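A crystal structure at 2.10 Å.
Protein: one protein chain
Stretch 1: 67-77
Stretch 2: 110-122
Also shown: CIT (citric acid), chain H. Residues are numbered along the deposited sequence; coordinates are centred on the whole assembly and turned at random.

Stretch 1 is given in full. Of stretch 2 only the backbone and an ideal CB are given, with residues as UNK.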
# COMPACT_ATOMS: atom_id res chain seq x y z
N ASN B 67 -17.90 -1.22 -3.71
CA ASN B 67 -19.20 -1.76 -3.42
C ASN B 67 -19.06 -3.15 -2.81
O ASN B 67 -19.75 -3.47 -1.83
CB ASN B 67 -20.06 -1.74 -4.68
CG ASN B 67 -20.32 -0.35 -5.13
OD1 ASN B 67 -21.16 0.33 -4.48
ND2 ASN B 67 -19.65 0.08 -6.09
N PHE B 68 -18.16 -3.95 -3.37
CA PHE B 68 -17.88 -5.30 -2.87
C PHE B 68 -16.40 -5.61 -3.01
O PHE B 68 -15.71 -5.02 -3.84
CB PHE B 68 -18.68 -6.36 -3.63
CG PHE B 68 -20.17 -6.18 -3.57
CD1 PHE B 68 -20.91 -6.71 -2.52
CD2 PHE B 68 -20.84 -5.47 -4.57
CE1 PHE B 68 -22.26 -6.55 -2.46
CE2 PHE B 68 -22.21 -5.29 -4.51
CZ PHE B 68 -22.93 -5.82 -3.45
N LEU B 69 -15.90 -6.51 -2.18
CA LEU B 69 -14.55 -7.06 -2.39
C LEU B 69 -14.66 -8.57 -2.41
O LEU B 69 -15.57 -9.12 -1.80
CB LEU B 69 -13.58 -6.64 -1.28
CG LEU B 69 -13.38 -5.17 -0.95
CD1 LEU B 69 -14.42 -4.66 0.06
CD2 LEU B 69 -11.94 -4.96 -0.43
N VAL B 70 -13.74 -9.23 -3.10
CA VAL B 70 -13.74 -10.70 -3.21
C VAL B 70 -12.45 -11.25 -2.64
O VAL B 70 -11.36 -10.90 -3.12
CB VAL B 70 -13.84 -11.13 -4.69
CG1 VAL B 70 -13.96 -12.63 -4.81
CG2 VAL B 70 -15.04 -10.44 -5.33
N GLY B 71 -12.57 -12.12 -1.65
CA GLY B 71 -11.40 -12.68 -1.00
C GLY B 71 -10.92 -13.97 -1.61
O GLY B 71 -11.68 -14.68 -2.27
N GLY B 72 -9.65 -14.31 -1.34
CA GLY B 72 -9.06 -15.58 -1.79
C GLY B 72 -9.62 -16.78 -1.06
O GLY B 72 -9.33 -17.92 -1.42
N ASP B 73 -10.41 -16.52 -0.03
CA ASP B 73 -11.21 -17.57 0.61
C ASP B 73 -12.51 -17.90 -0.17
O ASP B 73 -13.27 -18.78 0.24
CB ASP B 73 -11.57 -17.17 2.05
CG ASP B 73 -12.42 -15.89 2.12
OD1 ASP B 73 -12.59 -15.22 1.08
OD2 ASP B 73 -12.90 -15.56 3.23
N GLY B 74 -12.78 -17.19 -1.25
CA GLY B 74 -14.02 -17.37 -1.98
C GLY B 74 -15.23 -16.65 -1.39
O GLY B 74 -16.35 -16.86 -1.85
N ARG B 75 -15.03 -15.84 -0.37
CA ARG B 75 -16.15 -15.09 0.24
C ARG B 75 -16.17 -13.68 -0.34
O ARG B 75 -15.14 -13.14 -0.74
CB ARG B 75 -16.02 -15.01 1.76
CG ARG B 75 -16.13 -16.36 2.46
CD ARG B 75 -16.14 -16.21 3.99
NE ARG B 75 -16.23 -17.52 4.64
CZ ARG B 75 -15.22 -18.38 4.81
NH1 ARG B 75 -13.99 -18.08 4.41
NH2 ARG B 75 -15.43 -19.55 5.38
N VAL B 76 -17.36 -13.11 -0.38
CA VAL B 76 -17.57 -11.74 -0.79
C VAL B 76 -17.73 -10.93 0.49
O VAL B 76 -18.45 -11.32 1.40
CB VAL B 76 -18.84 -11.59 -1.65
CG1 VAL B 76 -19.07 -10.15 -2.00
CG2 VAL B 76 -18.73 -12.46 -2.93
N TYR B 77 -17.01 -9.81 0.52
CA TYR B 77 -17.00 -8.88 1.64
C TYR B 77 -17.73 -7.64 1.18
O TYR B 77 -17.28 -6.98 0.26
CB TYR B 77 -15.54 -8.58 2.04
CG TYR B 77 -14.93 -9.79 2.64
CD1 TYR B 77 -14.93 -9.97 4.03
CD2 TYR B 77 -14.46 -10.82 1.84
CE1 TYR B 77 -14.43 -11.10 4.60
CE2 TYR B 77 -13.95 -11.97 2.40
CZ TYR B 77 -13.95 -12.11 3.79
OH TYR B 77 -13.47 -13.24 4.38
N UNK B 110 -5.65 -14.58 -9.99
CA UNK B 110 -6.54 -14.82 -8.86
C UNK B 110 -6.87 -16.31 -8.78
O UNK B 110 -6.83 -17.02 -9.79
CB UNK B 110 -7.82 -13.99 -8.99
N UNK B 111 -7.21 -16.79 -7.60
CA UNK B 111 -7.43 -18.21 -7.42
C UNK B 111 -8.84 -18.67 -7.83
O UNK B 111 -9.74 -17.86 -8.10
CB UNK B 111 -7.17 -18.58 -5.96
N UNK B 112 -9.00 -19.98 -7.92
CA UNK B 112 -10.23 -20.59 -8.40
C UNK B 112 -11.49 -20.11 -7.63
O UNK B 112 -12.53 -19.81 -8.24
CB UNK B 112 -10.11 -22.11 -8.30
N UNK B 113 -11.37 -20.03 -6.32
CA UNK B 113 -12.48 -19.63 -5.45
C UNK B 113 -12.84 -18.17 -5.61
O UNK B 113 -14.02 -17.80 -5.61
CB UNK B 113 -12.13 -19.91 -3.99
N UNK B 114 -11.82 -17.34 -5.78
CA UNK B 114 -12.01 -15.90 -5.95
C UNK B 114 -12.75 -15.60 -7.26
O UNK B 114 -13.71 -14.79 -7.30
CB UNK B 114 -10.66 -15.18 -5.93
N UNK B 115 -12.33 -16.28 -8.33
CA UNK B 115 -12.99 -16.11 -9.62
C UNK B 115 -14.44 -16.62 -9.57
O UNK B 115 -15.35 -15.95 -10.03
CB UNK B 115 -12.21 -16.84 -10.71
N UNK B 116 -14.65 -17.78 -8.96
CA UNK B 116 -15.99 -18.33 -8.77
C UNK B 116 -16.90 -17.37 -7.98
O UNK B 116 -18.05 -17.12 -8.37
CB UNK B 116 -15.90 -19.68 -8.05
N UNK B 117 -16.38 -16.80 -6.89
CA UNK B 117 -17.15 -15.84 -6.07
C UNK B 117 -17.60 -14.62 -6.87
O UNK B 117 -18.74 -14.18 -6.77
CB UNK B 117 -16.31 -15.38 -4.87
N UNK B 118 -16.71 -14.06 -7.66
CA UNK B 118 -17.02 -12.89 -8.47
C UNK B 118 -18.07 -13.21 -9.54
O UNK B 118 -18.96 -12.40 -9.80
CB UNK B 118 -15.75 -12.35 -9.13
N UNK B 119 -17.97 -14.38 -10.16
CA UNK B 119 -18.96 -14.79 -11.17
C UNK B 119 -20.34 -14.92 -10.53
O UNK B 119 -21.34 -14.46 -11.10
CB UNK B 119 -18.55 -16.11 -11.82
N UNK B 120 -20.38 -15.50 -9.33
CA UNK B 120 -21.65 -15.67 -8.60
C UNK B 120 -22.23 -14.33 -8.14
O UNK B 120 -23.43 -14.13 -8.17
CB UNK B 120 -21.44 -16.58 -7.39
N UNK B 121 -21.35 -13.44 -7.70
CA UNK B 121 -21.77 -12.11 -7.28
C UNK B 121 -22.45 -11.37 -8.44
O UNK B 121 -23.54 -10.82 -8.26
CB UNK B 121 -20.57 -11.31 -6.76
N UNK B 122 -21.82 -11.38 -9.61
CA UNK B 122 -22.37 -10.72 -10.79
C UNK B 122 -23.71 -11.35 -11.20
O UNK B 122 -24.67 -10.64 -11.52
CB UNK B 122 -21.37 -10.79 -11.95
C1 CIT H . -11.59 -20.32 7.15
O1 CIT H . -11.39 -19.92 8.32
O2 CIT H . -12.06 -19.52 6.32
C2 CIT H . -11.26 -21.74 6.78
C3 CIT H . -11.61 -22.08 5.33
O7 CIT H . -13.05 -21.95 5.14
C4 CIT H . -11.12 -23.51 5.08
C5 CIT H . -11.48 -24.09 3.72
O3 CIT H . -10.89 -25.12 3.29
O4 CIT H . -12.39 -23.59 3.02
C6 CIT H . -10.91 -21.10 4.41
O5 CIT H . -9.66 -20.97 4.53
O6 CIT H . -11.57 -20.44 3.56

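Stretch 1 is a hairpin with a type I turn from Gly71 to Gly74. The helix of stretch 2 starts beside that turn and runs back along strand 68-70, at 150° to it.

Position 110 lies before the helix, with nothing of stretch 1 within 5.5 Å of its CB. Many residues would suit. It is Pro110, whose phi of -66° fits its ring.

Position 111 is extended and directly precedes the helix, where free backbone NH groups favour Asn, Asp, Ser or Thr as a cap. Its CB points toward the turn, 5.1 Å from Gly72 O, so a donor would also be useful. Asn111 uses both atoms of its amide: Asn111 OD1 accepts from the N of 114 at 2.8 Å, and Asn111 ND2 donates to Gly72 O at 3.0 Å.

Position 112 points out of reach, and most polar residues would suit. It is Glu112.

Position 113 has its CB 3.7 Å from Gly74 CA. Beyond lie the Asp73 carbonyl and the citrate, so a long basic residue fits well. Arg113 NH2 donates to Asp73 O at 2.8 Å, and a weak bond joins Arg113 NE to Asp73 O at 3.3 Å. Arg113 NH1 and Arg113 NH2 also donate to CIT O4, at 3.1 and 3.0 Å. The citrate is probably from the crystallisation liquor.

Position 114 points sideways, its CB 3.8 Å from Gly71 O and 4.3 Å from Val70 CG1. Val70 O is free of partners within the hairpin. A medium side chain with a donor at its end would suit, Gln or perhaps Lys. Gln114 NE2 donates to Val70 O at 3.0 Å, nearly straight at 173°, while Gln114 CG packs 3.6 Å from Val70 CG1.

Positions 115 and 116 point away and sideways. Stretch 1 sets no limit, so many side chains would suit. They are Leu115 and Glu116.

Position 117 faces the hairpin squarely. Its CB is 3.4 Å from Gly74 O and 3.6 Å from Val70 CG1, so little space remains: Ala, Gly or perhaps Ser. It is Ala117, whose CB also lies 4.3 Å from Val76 CG2.

Position 118 points sideways, its CB 4.3 Å from Val70 CG2. Small or medium apolar residues would suit. Cys118 makes that contact through CB.

Positions 119 and 120 make no contact, so many side chains would suit. They are Gln119 and Leu120.

Position 121 points toward Phe68 and Val76, an apolar site for Leu, Ile or Met. Leu121 CD1 sits over the Phe68 ring face, 4.2 Å from its centroid. Leu121 CD2 lies 3.8 Å from Phe68 CB and 4.0 Å from Val76 CG1.

Position 122 is out of reach and equally unrestricted. It is Leu122.

Stretch 2, residues 110-122: PNERQLEACQLLL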
# COMPACT_ATOMS: atom_id res chain seq x y z
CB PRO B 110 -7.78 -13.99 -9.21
CG PRO B 110 -7.75 -13.94 -10.69
CD PRO B 110 -6.32 -13.80 -11.05
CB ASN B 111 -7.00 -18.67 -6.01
CG ASN B 111 -7.99 -18.30 -4.93
OD1 ASN B 111 -9.20 -18.23 -5.14
ND2 ASN B 111 -7.47 -18.12 -3.73
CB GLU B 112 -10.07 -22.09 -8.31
CG GLU B 112 -11.32 -22.92 -8.53
CD GLU B 112 -11.07 -24.39 -8.34
OE1 GLU B 112 -12.01 -25.11 -7.97
OE2 GLU B 112 -9.92 -24.84 -8.59
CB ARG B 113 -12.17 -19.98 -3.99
CG ARG B 113 -12.46 -21.42 -3.68
CD ARG B 113 -11.67 -21.99 -2.52
NE ARG B 113 -12.08 -21.45 -1.24
CZ ARG B 113 -12.40 -22.14 -0.14
NH1 ARG B 113 -12.39 -23.47 -0.11
NH2 ARG B 113 -12.72 -21.47 0.95
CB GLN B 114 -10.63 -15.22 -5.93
CG GLN B 114 -10.60 -13.86 -5.38
CD GLN B 114 -9.20 -13.32 -5.24
OE1 GLN B 114 -8.24 -13.88 -5.75
NE2 GLN B 114 -9.07 -12.19 -4.53
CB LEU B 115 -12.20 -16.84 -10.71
CG LEU B 115 -10.87 -16.19 -11.09
CD1 LEU B 115 -10.01 -17.12 -11.94
CD2 LEU B 115 -11.08 -14.85 -11.81
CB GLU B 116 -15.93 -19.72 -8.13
CG GLU B 116 -15.52 -20.82 -9.14
CD GLU B 116 -15.28 -22.18 -8.52
OE1 GLU B 116 -15.29 -22.31 -7.28
OE2 GLU B 116 -15.07 -23.13 -9.31
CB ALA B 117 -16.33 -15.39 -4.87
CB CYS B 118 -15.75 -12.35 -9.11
SG CYS B 118 -15.97 -10.83 -10.00
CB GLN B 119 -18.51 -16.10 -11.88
CG GLN B 119 -17.27 -15.89 -12.75
CD GLN B 119 -16.61 -17.16 -13.31
OE1 GLN B 119 -16.82 -18.28 -12.85
NE2 GLN B 119 -15.77 -16.95 -14.32
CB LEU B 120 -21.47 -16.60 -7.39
CG LEU B 120 -21.24 -18.10 -7.65
CD1 LEU B 120 -20.96 -18.80 -6.34
CD2 LEU B 120 -22.43 -18.77 -8.37
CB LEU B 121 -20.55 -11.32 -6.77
CG LEU B 121 -20.78 -9.87 -6.37
CD1 LEU B 121 -21.85 -9.75 -5.33
CD2 LEU B 121 -19.46 -9.32 -5.89
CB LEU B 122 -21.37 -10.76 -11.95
CG LEU B 122 -20.10 -9.93 -11.68
CD1 LEU B 122 -19.03 -10.25 -12.67
CD2 LEU B 122 -20.39 -8.45 -11.70
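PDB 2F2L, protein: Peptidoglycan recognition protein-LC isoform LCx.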